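Local atomic coordinates of histidine triad protein (Bacillus subtilis, PDB entry 1Y23), a protein that belongs to the histidine triad (HIT) family and is probably a nucleotide-binding hydrolase or transferase that carries a bound zinc ion. Residues 39-44 / 104-109; 43-48 / 98-103. All coordinates share one frame; numbering follows the deposited sequence.

Interaction 1: 39-44 / 104-109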
loop_
_atom_site.group_PDB
_atom_site.type_symbol
_atom_site.label_atom_id
_atom_site.label_comp_id
_atom_site.label_asym_id
_atom_site.label_seq_id
_atom_site.Cartn_x
_atom_site.Cartn_y
_atom_site.Cartn_z
ATOM N N LYS B 39 -5.076 17.287 -2.195
ATOM C CA LYS B 39 -5.176 17.936 -0.898
ATOM C C LYS B 39 -5.303 16.866 0.186
ATOM O O LYS B 39 -6.280 16.114 0.221
ATOM C CB LYS B 39 -6.396 18.859 -0.879
ATOM C CG LYS B 39 -6.405 19.863 0.260
ATOM C CD LYS B 39 -7.613 20.780 0.163
ATOM C CE LYS B 39 -7.541 21.900 1.182
ATOM N NZ LYS B 39 -8.756 22.760 1.113
ATOM N N GLY B 40 -4.301 16.799 1.058
ATOM C CA GLY B 40 -4.308 15.820 2.132
ATOM C C GLY B 40 -3.270 14.721 1.944
ATOM O O GLY B 40 -3.177 13.800 2.755
ATOM N N HIS B 41 -2.491 14.820 0.871
ATOM C CA HIS B 41 -1.449 13.846 0.558
ATOM C C HIS B 41 -0.538 13.661 1.769
ATOM O O HIS B 41 0.230 14.555 2.127
ATOM C CB HIS B 41 -0.651 14.329 -0.665
ATOM C CG HIS B 41 0.388 13.360 -1.140
ATOM N ND1 HIS B 41 0.333 12.015 -0.850
ATOM C CD2 HIS B 41 1.502 13.537 -1.892
ATOM C CE1 HIS B 41 1.370 11.405 -1.397
ATOM N NE2 HIS B 41 2.095 12.304 -2.034
ATOM N N THR B 42 -0.626 12.490 2.395
ATOM C CA THR B 42 0.159 12.196 3.591
ATOM C C THR B 42 1.205 11.086 3.446
ATOM O O THR B 42 1.010 10.121 2.707
ATOM C CB THR B 42 -0.779 11.802 4.757
ATOM O OG1 THR B 42 -1.743 12.842 4.970
ATOM C CG2 THR B 42 0.010 11.590 6.033
ATOM N N LEU B 43 2.313 11.237 4.164
ATOM C CA LEU B 43 3.368 10.229 4.186
ATOM C C LEU B 43 3.398 9.609 5.577
ATOM O O LEU B 43 3.502 10.320 6.575
ATOM C CB LEU B 43 4.730 10.844 3.896
ATOM C CG LEU B 43 4.974 11.133 2.421
ATOM C CD1 LEU B 43 6.169 12.063 2.278
ATOM C CD2 LEU B 43 5.198 9.807 1.675
ATOM N N VAL B 44 3.293 8.286 5.637
ATOM C CA VAL B 44 3.321 7.571 6.905
ATOM C C VAL B 44 4.588 6.732 6.901
ATOM O O VAL B 44 4.743 5.810 6.090
ATOM C CB VAL B 44 2.103 6.636 7.066
ATOM C CG1 VAL B 44 2.125 5.980 8.429
ATOM C CG2 VAL B 44 0.815 7.409 6.870
ATOM N N HIS B 104 2.227 6.175 0.960
ATOM C CA HIS B 104 1.487 7.359 0.536
ATOM C C HIS B 104 0.011 7.114 0.800
ATOM O O HIS B 104 -0.518 6.053 0.460
ATOM C CB HIS B 104 1.611 7.620 -0.968
ATOM C CG HIS B 104 2.975 8.021 -1.422
ATOM N ND1 HIS B 104 3.906 7.110 -1.879
ATOM C CD2 HIS B 104 3.552 9.239 -1.543
ATOM C CE1 HIS B 104 4.992 7.753 -2.267
ATOM N NE2 HIS B 104 4.804 9.046 -2.074
ATOM N N ILE B 105 -0.647 8.090 1.406
ATOM C CA ILE B 105 -2.077 8.003 1.650
ATOM C C ILE B 105 -2.660 9.090 0.762
ATOM O O ILE B 105 -2.602 10.276 1.087
ATOM C CB ILE B 105 -2.418 8.273 3.124
ATOM C CG1 ILE B 105 -1.804 7.163 3.988
ATOM C CG2 ILE B 105 -3.929 8.336 3.308
ATOM C CD1 ILE B 105 -2.177 7.236 5.448
ATOM N N ILE B 106 -3.212 8.681 -0.374
ATOM C CA ILE B 106 -3.738 9.641 -1.330
ATOM C C ILE B 106 -5.252 9.711 -1.434
ATOM O O ILE B 106 -5.901 8.793 -1.924
ATOM C CB ILE B 106 -3.148 9.372 -2.727
ATOM C CG1 ILE B 106 -1.612 9.341 -2.635
ATOM C CG2 ILE B 106 -3.594 10.453 -3.698
ATOM C CD1 ILE B 106 -0.923 8.694 -3.827
ATOM N N PRO B 107 -5.839 10.812 -0.944
ATOM C CA PRO B 107 -7.293 10.966 -1.016
ATOM C C PRO B 107 -7.627 11.297 -2.465
ATOM O O PRO B 107 -6.825 11.927 -3.161
ATOM C CB PRO B 107 -7.562 12.130 -0.065
ATOM C CG PRO B 107 -6.340 12.975 -0.236
ATOM C CD PRO B 107 -5.225 11.950 -0.235
ATOM N N ARG B 108 -8.788 10.851 -2.929
ATOM C CA ARG B 108 -9.203 11.100 -4.308
ATOM C C ARG B 108 -10.437 11.993 -4.351
ATOM O O ARG B 108 -11.356 11.834 -3.549
ATOM C CB ARG B 108 -9.484 9.769 -5.025
ATOM C CG ARG B 108 -8.256 8.876 -5.176
ATOM C CD ARG B 108 -7.181 9.558 -6.043
ATOM N NE ARG B 108 -7.489 9.528 -7.471
ATOM C CZ ARG B 108 -7.496 8.424 -8.216
ATOM N NH1 ARG B 108 -7.788 8.492 -9.505
ATOM N NH2 ARG B 108 -7.199 7.249 -7.679
ATOM N N TYR B 109 -10.452 12.937 -5.286
ATOM C CA TYR B 109 -11.580 13.856 -5.419
ATOM C C TYR B 109 -12.179 13.848 -6.827
ATOM O O TYR B 109 -13.203 14.482 -7.078
ATOM C CB TYR B 109 -11.138 15.272 -5.051
ATOM C CG TYR B 109 -10.532 15.386 -3.665
ATOM C CD1 TYR B 109 -9.152 15.485 -3.490
ATOM C CD2 TYR B 109 -11.344 15.401 -2.528
ATOM C CE1 TYR B 109 -8.594 15.599 -2.214
ATOM C CE2 TYR B 109 -10.798 15.513 -1.245
ATOM C CZ TYR B 109 -9.425 15.615 -1.098
ATOM O OH TYR B 109 -8.878 15.750 0.159
#
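I105 meets T42 and V44 across two antiparallel strands. It forms a hydrogen-bonded pair with T42: I105 N to T42 O is 2.9 Å and T42 N to I105 O is 3.2 Å. CG1 of I105 sits anti to its carbonyl carbon (chi1 -65°), and the chain runs on extended. This brings I105 CD1 to V44 CG2 at 3.3 Å, a tight contact. I71 and I75 of helix 67-79 cover this face.

L43 and H104 form the next, non-hydrogen-bonded pair, with side chains on the other face. CD2 of L43 lies over one face of the H104 ring, 4.0 Å from its centroid, a CH-pi contact. The H41 and H104 rings lie rim to rim, planes at 17°, but their closest carbons are too near to be trusted. H41 ND1 is buried without a partner in the model. W119 of the second subunit packs against both rings.

At the far end, Y109 OH donates to K39 O at 2.6 Å, and P107 CG also touches this oxygen. A phenylalanine at Y109 would probably leave K39 O without this donor and hold the turn before strand 42-46 less firmly. The pairing joins central strands of the HIT fold, and H104 is the last histidine of its HxHxH motif.

Interaction 2: 43-48 / 98-103. With ZN (zinc ion), chain G.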
loop_
_atom_site.group_PDB
_atom_site.type_symbol
_atom_site.label_atom_id
_atom_site.label_comp_id
_atom_site.label_asym_id
_atom_site.label_seq_id
_atom_site.Cartn_x
_atom_site.Cartn_y
_atom_site.Cartn_z
ATOM N N LEU B 43 2.313 11.237 4.164
ATOM C CA LEU B 43 3.368 10.229 4.186
ATOM C C LEU B 43 3.398 9.609 5.577
ATOM O O LEU B 43 3.502 10.320 6.575
ATOM C CB LEU B 43 4.730 10.844 3.896
ATOM C CG LEU B 43 4.974 11.133 2.421
ATOM C CD1 LEU B 43 6.169 12.063 2.278
ATOM C CD2 LEU B 43 5.198 9.807 1.675
ATOM N N VAL B 44 3.293 8.286 5.637
ATOM C CA VAL B 44 3.321 7.571 6.905
ATOM C C VAL B 44 4.588 6.732 6.901
ATOM O O VAL B 44 4.743 5.810 6.090
ATOM C CB VAL B 44 2.103 6.636 7.066
ATOM C CG1 VAL B 44 2.125 5.980 8.429
ATOM C CG2 VAL B 44 0.815 7.409 6.870
ATOM N N ILE B 45 5.500 7.058 7.804
ATOM C CA ILE B 45 6.756 6.338 7.878
ATOM C C ILE B 45 7.077 5.901 9.301
ATOM O O ILE B 45 6.560 6.464 10.260
ATOM C CB ILE B 45 7.928 7.223 7.359
ATOM C CG1 ILE B 45 8.349 8.236 8.426
ATOM C CG2 ILE B 45 7.479 8.004 6.123
ATOM C CD1 ILE B 45 9.571 9.052 8.055
ATOM N N PRO B 46 7.908 4.857 9.451
ATOM C CA PRO B 46 8.302 4.364 10.774
ATOM C C PRO B 46 9.524 5.189 11.154
ATOM O O PRO B 46 10.257 5.624 10.274
ATOM C CB PRO B 46 8.665 2.914 10.500
ATOM C CG PRO B 46 9.287 3.014 9.151
ATOM C CD PRO B 46 8.313 3.901 8.406
ATOM N N LYS B 47 9.746 5.420 12.441
ATOM C CA LYS B 47 10.902 6.201 12.852
ATOM C C LYS B 47 12.171 5.389 12.634
ATOM O O LYS B 47 13.231 5.947 12.366
ATOM C CB LYS B 47 10.767 6.622 14.318
ATOM C CG LYS B 47 9.570 7.557 14.593
ATOM C CD LYS B 47 9.592 8.120 16.022
ATOM C CE LYS B 47 8.430 9.066 16.291
ATOM N NZ LYS B 47 8.501 9.682 17.647
ATOM N N THR B 48 12.067 4.068 12.748
ATOM C CA THR B 48 13.223 3.207 12.530
ATOM C C THR B 48 13.616 3.353 11.059
ATOM O O THR B 48 12.748 3.358 10.188
ATOM C CB THR B 48 12.877 1.730 12.804
ATOM O OG1 THR B 48 12.398 1.589 14.147
ATOM C CG2 THR B 48 14.099 0.851 12.609
ATOM N N VAL B 98 13.412 8.248 -2.086
ATOM C CA VAL B 98 14.083 8.296 -0.784
ATOM C C VAL B 98 14.148 6.866 -0.256
ATOM O O VAL B 98 13.124 6.188 -0.167
ATOM C CB VAL B 98 13.313 9.185 0.234
ATOM C CG1 VAL B 98 13.981 9.120 1.600
ATOM C CG2 VAL B 98 13.268 10.626 -0.253
ATOM N N PHE B 99 15.346 6.403 0.093
ATOM C CA PHE B 99 15.482 5.037 0.583
ATOM C C PHE B 99 15.137 4.807 2.058
ATOM O O PHE B 99 15.926 4.244 2.818
ATOM C CB PHE B 99 16.880 4.484 0.276
ATOM C CG PHE B 99 17.132 4.238 -1.198
ATOM C CD1 PHE B 99 16.083 3.904 -2.062
ATOM C CD2 PHE B 99 18.428 4.305 -1.713
ATOM C CE1 PHE B 99 16.313 3.648 -3.421
ATOM C CE2 PHE B 99 18.677 4.051 -3.071
ATOM C CZ PHE B 99 17.613 3.718 -3.927
ATOM N N HIS B 100 13.939 5.238 2.440
ATOM C CA HIS B 100 13.414 5.063 3.795
ATOM C C HIS B 100 11.957 4.703 3.534
ATOM O O HIS B 100 11.242 5.456 2.873
ATOM C CB HIS B 100 13.533 6.363 4.608
ATOM C CG HIS B 100 13.146 6.224 6.052
ATOM N ND1 HIS B 100 13.700 6.999 7.051
ATOM C CD2 HIS B 100 12.233 5.426 6.664
ATOM C CE1 HIS B 100 13.147 6.687 8.209
ATOM N NE2 HIS B 100 12.255 5.738 8.003
ATOM N N TYR B 101 11.526 3.544 4.028
ATOM C CA TYR B 101 10.157 3.081 3.801
ATOM C C TYR B 101 9.117 4.144 4.114
ATOM O O TYR B 101 9.163 4.781 5.165
ATOM C CB TYR B 101 9.849 1.824 4.636
ATOM C CG TYR B 101 8.444 1.280 4.424
ATOM C CD1 TYR B 101 8.163 0.397 3.373
ATOM C CD2 TYR B 101 7.381 1.708 5.229
ATOM C CE1 TYR B 101 6.857 -0.040 3.126
ATOM C CE2 TYR B 101 6.075 1.283 4.992
ATOM C CZ TYR B 101 5.814 0.410 3.937
ATOM O OH TYR B 101 4.521 0.002 3.682
ATOM N N HIS B 102 8.184 4.330 3.187
ATOM C CA HIS B 102 7.101 5.282 3.369
ATOM C C HIS B 102 5.871 4.842 2.595
ATOM O O HIS B 102 5.974 4.246 1.526
ATOM C CB HIS B 102 7.511 6.705 2.946
ATOM C CG HIS B 102 8.129 6.793 1.582
ATOM N ND1 HIS B 102 9.392 6.317 1.305
ATOM C CD2 HIS B 102 7.672 7.338 0.430
ATOM C CE1 HIS B 102 9.689 6.567 0.044
ATOM N NE2 HIS B 102 8.662 7.188 -0.512
ATOM N N MET B 103 4.707 5.129 3.162
ATOM C CA MET B 103 3.435 4.786 2.552
ATOM C C MET B 103 2.726 6.081 2.190
ATOM O O MET B 103 2.656 6.997 3.010
ATOM C CB MET B 103 2.576 4.005 3.545
ATOM C CG MET B 103 1.194 3.646 3.037
ATOM S SD MET B 103 1.174 2.088 2.124
ATOM C CE MET B 103 0.502 0.989 3.371
HETATM ZN ZN ZN G . 15.773 7.387 6.975
#
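H100 reaches across to P46 with its imidazole. CG is anti to the backbone N (chi1 -174°), which carries the ring toward strand 42-46. H100 NE2 donates to P46 O at 3.0 Å, with the oxygen 19° out of the ring plane. H100 ND1 binds the zinc ion at 2.1 Å. C7, C10 and H49 complete the metal site. CD1 of I45 lies over one face of the H100 ring, offset toward the rim.

H102 adopts a different rotamer. Its CG lies between the backbone N and the carbonyl carbon (chi1 51°). The ring therefore folds back along its own segment, and H102 ND1 donates to H100 O at 2.6 Å, nearly in the ring plane. CB of H102 touches CG2 of I45 at 3.4 Å, and CD2 of H102 meets CD2 of L43 at 3.7 Å.

Y101 turns the edge of its ring to CD of P46. V44 N to M103 O and M103 N to V44 O are both 3.0 Å. The M103 chain bends at chi2 and chi3, and its end leads away from V44.

Both nitrogens of H100 are thus engaged. The zinc bond at ND1 and the hydrogen bond from NE2 to P46 O together fix the ring's rotation, and the metal would probably make that N-H a stronger donor.

Interactions 1 and 2 lie on the same two chain regions, with centres 14 Å apart. Residues 39-48 come first and residues 98-109 follow about 50 residues later, after two helices and strand 83-90. Both contacts use strand 42-46 and share L43 and V44. Strand 103-108 runs antiparallel beside it in the five-stranded sheet. Interaction 1 holds the T42-I105 and L43-H104 pairs and the turn at one end. Interaction 2 adds the V44-M103 pair and the loop 98-102 that leads into strand 103-108 and carries zinc ligand H100. The alternating histidines H100, H102 and H104 of the HIT motif are therefore split between them. The shared strand thus joins the zinc site to sheet residues that meet the second subunit.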